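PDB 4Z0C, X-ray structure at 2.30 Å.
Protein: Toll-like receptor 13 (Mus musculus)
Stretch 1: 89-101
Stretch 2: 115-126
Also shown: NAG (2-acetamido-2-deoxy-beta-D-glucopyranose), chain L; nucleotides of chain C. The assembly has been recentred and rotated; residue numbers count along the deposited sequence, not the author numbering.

Stretch 1 89-101: NLVENKIQSVNNS
Stretch 2 115-126: HNQITHIHKDAF

Stretches 89-101 and 115-126 of Toll-like receptor 13 run parallel, in register through Glu92-His115 (CA-CA 4.6 Å), Asn93-Asn116 (5.4 Å), Gln96-Ile118 (4.0 Å), Val98-Ile121 (4.6 Å) and Asn100-Ala125 (4.1 Å), and bury 889 Å² between them. Most of the backbone is loop or turn. Glu92 (phi/psi 60/69) and His115 (61/55) share a positive phi, and Asn93 (-134/-154) and Asn116 (-131/-158) follow with nearly equal angles, so the two stretches follow the same local backbone path here. A short parallel bridge pairs Val98 (-110/121) with Ile121 (-128/128): Val98 N donates to His120 O (2.9 Å), and His122 N returns a bond to Val98 O (2.9 Å, 174°). Upstream, Thr119 N bonds Gln96 O (2.8 Å) and Gln117 N bonds Ile95 O (3.0 Å). CA-H...O contacts, Gln96 CA to Gln117 O (3.4 Å) and Ile118 CA to Gln96 O (3.2 Å), tighten the same segment. A type I turn, His122 to Ala125, closes with Ala125 N to His122 O (2.9 Å).

Asn116 (chi1 m, -82°; chi2 -79°) suits its buried site because its amide offers both donor and acceptor to backbone: ND2 donates to Leu90 O (3.1 Å, 173°), while OD1 accepts from Ile95 N (3.2 Å, 165°) and, weakly, from Asn93 N (3.1 Å). Asn93 (m, -78°; chi2 -80°) has nearly the same rotamer; its ND2 also reaches Leu90 O (2.8 Å), within its own stretch. Gln117 (chi1 m, chi2 p) folds back so that NE2 bonds Asn93 O (3.1 Å). His115 (t, chi2 -9°) points toward stretch 1, where Glu92 (t, t) lays CG over one ring face, 3.7 Å from the centroid. The extended Glu92 chain leaves its carboxylate for RNA: OE1 accepts from N4 of C12 (3.2 Å), and OE2 lies 2.7 Å from N3 of C12.

The apolar side chains make a compact buried patch. Val98 (t) places CG2 3.8 Å from Ile118 CD1 and CB 4.1 Å from Ile121 CG2; Ile118 (m, t) sets CG1 3.9 Å from Ile95 CG2 (Ile95 also m, t). Ala125 CB approaches Asn99 O (3.4 Å) and lies 4.4 Å from Val98 CG1, at the edge of these apolar contacts.

Asn99 (m) points away from stretch 2, leaving ND2 free to carry NAG (ND2-C1 1.4 Å), whose N2 donates to Ser97 O (3.1 Å). His122 (t, chi2 -89°) points toward stretch 1, and its ND1 accepts from Asp124 N (3.0 Å, 167°), bracing the turn beside Asn100 (m).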

# COMPACT_ATOMS: atom_id res chain seq x y z
N ASN A 89 -17.57 33.75 9.02
CA ASN A 89 -17.97 32.57 8.25
C ASN A 89 -19.21 31.93 8.85
O ASN A 89 -19.19 31.48 10.00
CB ASN A 89 -16.79 31.58 8.22
CG ASN A 89 -17.01 30.41 7.27
OD1 ASN A 89 -18.13 29.91 7.12
ND2 ASN A 89 -15.92 29.95 6.65
N LEU A 90 -20.29 31.90 8.09
CA LEU A 90 -21.56 31.34 8.55
C LEU A 90 -22.02 30.26 7.58
O LEU A 90 -23.19 29.88 7.54
CB LEU A 90 -22.60 32.47 8.64
CG LEU A 90 -23.19 32.89 10.00
CD1 LEU A 90 -22.26 32.58 11.10
CD2 LEU A 90 -23.53 34.39 10.05
N VAL A 91 -21.08 29.76 6.79
CA VAL A 91 -21.33 28.73 5.77
C VAL A 91 -21.89 27.45 6.37
O VAL A 91 -21.46 27.01 7.44
CB VAL A 91 -20.03 28.41 5.00
CG1 VAL A 91 -20.27 27.28 3.99
CG2 VAL A 91 -19.53 29.66 4.30
N GLU A 92 -22.85 26.85 5.67
CA GLU A 92 -23.45 25.57 6.02
C GLU A 92 -24.12 25.58 7.40
O GLU A 92 -23.65 24.95 8.35
CB GLU A 92 -22.44 24.40 5.89
CG GLU A 92 -23.16 23.05 5.83
CD GLU A 92 -22.25 21.84 5.59
OE1 GLU A 92 -21.03 21.98 5.33
OE2 GLU A 92 -22.81 20.72 5.66
N ASN A 93 -25.22 26.32 7.49
CA ASN A 93 -26.03 26.32 8.70
C ASN A 93 -27.50 26.17 8.34
O ASN A 93 -27.82 25.65 7.29
CB ASN A 93 -25.82 27.60 9.50
CG ASN A 93 -24.53 27.57 10.30
OD1 ASN A 93 -24.48 26.97 11.37
ND2 ASN A 93 -23.50 28.25 9.80
N LYS A 94 -28.39 26.65 9.19
CA LYS A 94 -29.82 26.49 8.94
C LYS A 94 -30.54 27.84 8.82
O LYS A 94 -31.70 27.98 9.21
CB LYS A 94 -30.45 25.63 10.04
CG LYS A 94 -29.92 24.20 10.05
CD LYS A 94 -30.56 23.40 8.93
CE LYS A 94 -29.61 22.36 8.33
NZ LYS A 94 -29.45 21.14 9.17
N ILE A 95 -29.84 28.83 8.27
CA ILE A 95 -30.38 30.19 8.18
C ILE A 95 -31.36 30.35 7.02
O ILE A 95 -31.00 30.15 5.87
CB ILE A 95 -29.23 31.23 8.03
CG1 ILE A 95 -28.23 31.08 9.19
CG2 ILE A 95 -29.79 32.65 7.95
CD1 ILE A 95 -26.98 31.92 9.03
N GLN A 96 -32.60 30.73 7.33
CA GLN A 96 -33.63 30.90 6.28
C GLN A 96 -33.93 32.34 5.91
O GLN A 96 -34.34 32.62 4.80
CB GLN A 96 -34.94 30.20 6.67
CG GLN A 96 -34.84 28.69 6.77
CD GLN A 96 -36.12 28.07 7.27
OE1 GLN A 96 -37.18 28.22 6.66
NE2 GLN A 96 -36.03 27.32 8.37
N SER A 97 -33.76 33.25 6.86
CA SER A 97 -33.91 34.66 6.56
C SER A 97 -32.87 35.39 7.36
O SER A 97 -32.46 34.92 8.42
CB SER A 97 -35.32 35.15 6.91
OG SER A 97 -35.73 34.68 8.18
N VAL A 98 -32.42 36.53 6.86
CA VAL A 98 -31.39 37.29 7.56
C VAL A 98 -31.95 38.58 8.15
O VAL A 98 -32.49 39.43 7.45
CB VAL A 98 -30.20 37.58 6.62
CG1 VAL A 98 -29.10 38.28 7.38
CG2 VAL A 98 -29.67 36.27 6.04
N ASN A 99 -31.83 38.70 9.47
CA ASN A 99 -32.38 39.83 10.19
C ASN A 99 -31.28 40.83 10.53
O ASN A 99 -30.15 40.70 10.06
CB ASN A 99 -33.07 39.33 11.45
CG ASN A 99 -34.09 38.24 11.16
OD1 ASN A 99 -34.77 38.27 10.13
ND2 ASN A 99 -34.17 37.25 12.05
N ASN A 100 -31.62 41.83 11.33
CA ASN A 100 -30.69 42.90 11.67
C ASN A 100 -29.74 42.55 12.82
O ASN A 100 -29.69 43.24 13.83
CB ASN A 100 -31.52 44.13 12.00
CG ASN A 100 -32.48 44.48 10.88
OD1 ASN A 100 -32.05 44.86 9.79
ND2 ASN A 100 -33.77 44.29 11.12
N SER A 101 -28.99 41.46 12.65
CA SER A 101 -28.09 40.94 13.68
C SER A 101 -26.63 41.43 13.66
O SER A 101 -25.83 41.02 14.49
CB SER A 101 -28.10 39.42 13.61
OG SER A 101 -29.40 38.92 13.34
N HIS A 115 -24.38 28.22 1.37
CA HIS A 115 -24.86 26.92 1.83
C HIS A 115 -25.78 27.03 3.05
O HIS A 115 -25.56 26.43 4.10
CB HIS A 115 -23.68 25.99 2.10
CG HIS A 115 -24.05 24.55 2.26
ND1 HIS A 115 -25.36 24.11 2.34
CD2 HIS A 115 -23.28 23.43 2.32
CE1 HIS A 115 -25.38 22.80 2.48
NE2 HIS A 115 -24.13 22.36 2.46
N ASN A 116 -26.82 27.83 2.89
CA ASN A 116 -27.88 27.92 3.89
C ASN A 116 -29.20 27.77 3.14
O ASN A 116 -29.21 27.25 2.03
CB ASN A 116 -27.79 29.24 4.64
CG ASN A 116 -26.76 29.23 5.76
OD1 ASN A 116 -27.03 28.70 6.84
ND2 ASN A 116 -25.59 29.81 5.52
N GLN A 117 -30.31 28.25 3.71
CA GLN A 117 -31.60 28.19 3.02
C GLN A 117 -32.26 29.57 2.99
O GLN A 117 -33.48 29.69 3.11
CB GLN A 117 -32.54 27.17 3.66
CG GLN A 117 -31.94 25.79 3.89
CD GLN A 117 -31.18 25.72 5.19
OE1 GLN A 117 -31.66 26.21 6.23
NE2 GLN A 117 -30.00 25.09 5.17
N ILE A 118 -31.45 30.61 2.84
CA ILE A 118 -31.92 32.00 2.84
C ILE A 118 -32.89 32.30 1.70
O ILE A 118 -32.64 31.93 0.56
CB ILE A 118 -30.72 32.97 2.77
CG1 ILE A 118 -29.85 32.81 4.02
CG2 ILE A 118 -31.21 34.42 2.62
CD1 ILE A 118 -28.45 33.37 3.87
N THR A 119 -34.01 32.96 2.03
CA THR A 119 -34.94 33.46 1.01
C THR A 119 -34.98 34.98 0.99
O THR A 119 -35.15 35.58 -0.07
CB THR A 119 -36.38 32.95 1.23
OG1 THR A 119 -36.80 33.29 2.55
CG2 THR A 119 -36.47 31.45 1.04
N HIS A 120 -34.81 35.60 2.15
CA HIS A 120 -34.90 37.07 2.27
C HIS A 120 -33.88 37.67 3.21
O HIS A 120 -33.45 37.05 4.18
CB HIS A 120 -36.30 37.49 2.73
CG HIS A 120 -37.39 37.18 1.75
ND1 HIS A 120 -38.11 36.01 1.78
CD2 HIS A 120 -37.89 37.90 0.71
CE1 HIS A 120 -39.00 36.01 0.81
NE2 HIS A 120 -38.88 37.15 0.14
N ILE A 121 -33.52 38.92 2.93
CA ILE A 121 -32.62 39.66 3.80
C ILE A 121 -33.30 40.98 4.11
O ILE A 121 -33.74 41.69 3.20
CB ILE A 121 -31.29 39.97 3.11
CG1 ILE A 121 -30.59 38.68 2.66
CG2 ILE A 121 -30.39 40.77 4.05
CD1 ILE A 121 -29.19 38.90 2.13
N HIS A 122 -33.41 41.30 5.40
CA HIS A 122 -34.08 42.53 5.79
C HIS A 122 -33.34 43.73 5.20
O HIS A 122 -32.11 43.74 5.13
CB HIS A 122 -34.18 42.68 7.31
CG HIS A 122 -35.01 43.85 7.72
ND1 HIS A 122 -34.48 45.11 7.91
CD2 HIS A 122 -36.34 43.97 7.95
CE1 HIS A 122 -35.45 45.95 8.25
NE2 HIS A 122 -36.59 45.28 8.28
N LYS A 123 -34.13 44.71 4.75
CA LYS A 123 -33.62 45.92 4.12
C LYS A 123 -32.44 46.55 4.85
O LYS A 123 -31.52 47.08 4.22
CB LYS A 123 -34.76 46.95 4.04
CG LYS A 123 -34.52 48.06 3.04
CD LYS A 123 -35.73 48.99 2.96
CE LYS A 123 -36.29 49.30 4.34
NZ LYS A 123 -35.81 50.61 4.86
N ASP A 124 -32.48 46.50 6.18
CA ASP A 124 -31.46 47.18 6.99
C ASP A 124 -30.48 46.23 7.66
O ASP A 124 -29.76 46.64 8.57
CB ASP A 124 -32.12 48.04 8.06
CG ASP A 124 -33.01 49.11 7.49
OD1 ASP A 124 -32.52 49.87 6.62
OD2 ASP A 124 -34.19 49.18 7.89
N ALA A 125 -30.46 44.97 7.22
CA ALA A 125 -29.59 43.99 7.86
C ALA A 125 -28.12 44.42 7.80
O ALA A 125 -27.42 44.31 8.79
CB ALA A 125 -29.79 42.63 7.25
N PHE A 126 -27.69 44.97 6.67
CA PHE A 126 -26.26 45.23 6.43
C PHE A 126 -25.77 46.66 6.71
O PHE A 126 -24.60 46.97 6.46
CB PHE A 126 -25.88 44.81 5.00
CG PHE A 126 -26.12 43.36 4.72
CD1 PHE A 126 -25.90 42.40 5.70
CD2 PHE A 126 -26.59 42.94 3.48
CE1 PHE A 126 -26.11 41.05 5.45
CE2 PHE A 126 -26.81 41.60 3.22
CZ PHE A 126 -26.57 40.65 4.20
C1 NAG L . -35.06 36.20 11.60
C2 NAG L . -34.45 34.87 12.08
C3 NAG L . -35.39 33.68 11.91
C4 NAG L . -36.82 34.01 12.34
C5 NAG L . -37.27 35.37 11.80
C6 NAG L . -38.65 35.77 12.32
C7 NAG L . -32.05 34.50 12.01
C8 NAG L . -30.99 33.68 11.32
N2 NAG L . -33.21 34.60 11.38
O3 NAG L . -34.90 32.61 12.69
O4 NAG L . -37.68 33.00 11.83
O5 NAG L . -36.34 36.37 12.17
O6 NAG L . -38.58 36.24 13.65
O7 NAG L . -31.81 35.03 13.09
P C C 12 -18.72 12.78 3.66
OP1 C C 12 -17.83 11.60 3.49
OP2 C C 12 -18.87 13.64 2.49
O5' C C 12 -20.08 12.25 4.28
C5' C C 12 -21.29 12.33 3.58
C4' C C 12 -22.39 12.85 4.45
O4' C C 12 -21.87 13.67 5.52
C3' C C 12 -23.36 13.74 3.70
O3' C C 12 -24.36 12.98 3.06
C2' C C 12 -23.89 14.68 4.78
O2' C C 12 -24.98 14.08 5.47
C1' C C 12 -22.70 14.79 5.73
N1 C C 12 -21.87 16.01 5.53
C2 C C 12 -22.38 17.32 5.62
O2 C C 12 -23.58 17.50 5.84
N3 C C 12 -21.54 18.37 5.44
C4 C C 12 -20.24 18.18 5.20
N4 C C 12 -19.44 19.23 5.04
C5 C C 12 -19.70 16.87 5.12
C6 C C 12 -20.53 15.84 5.30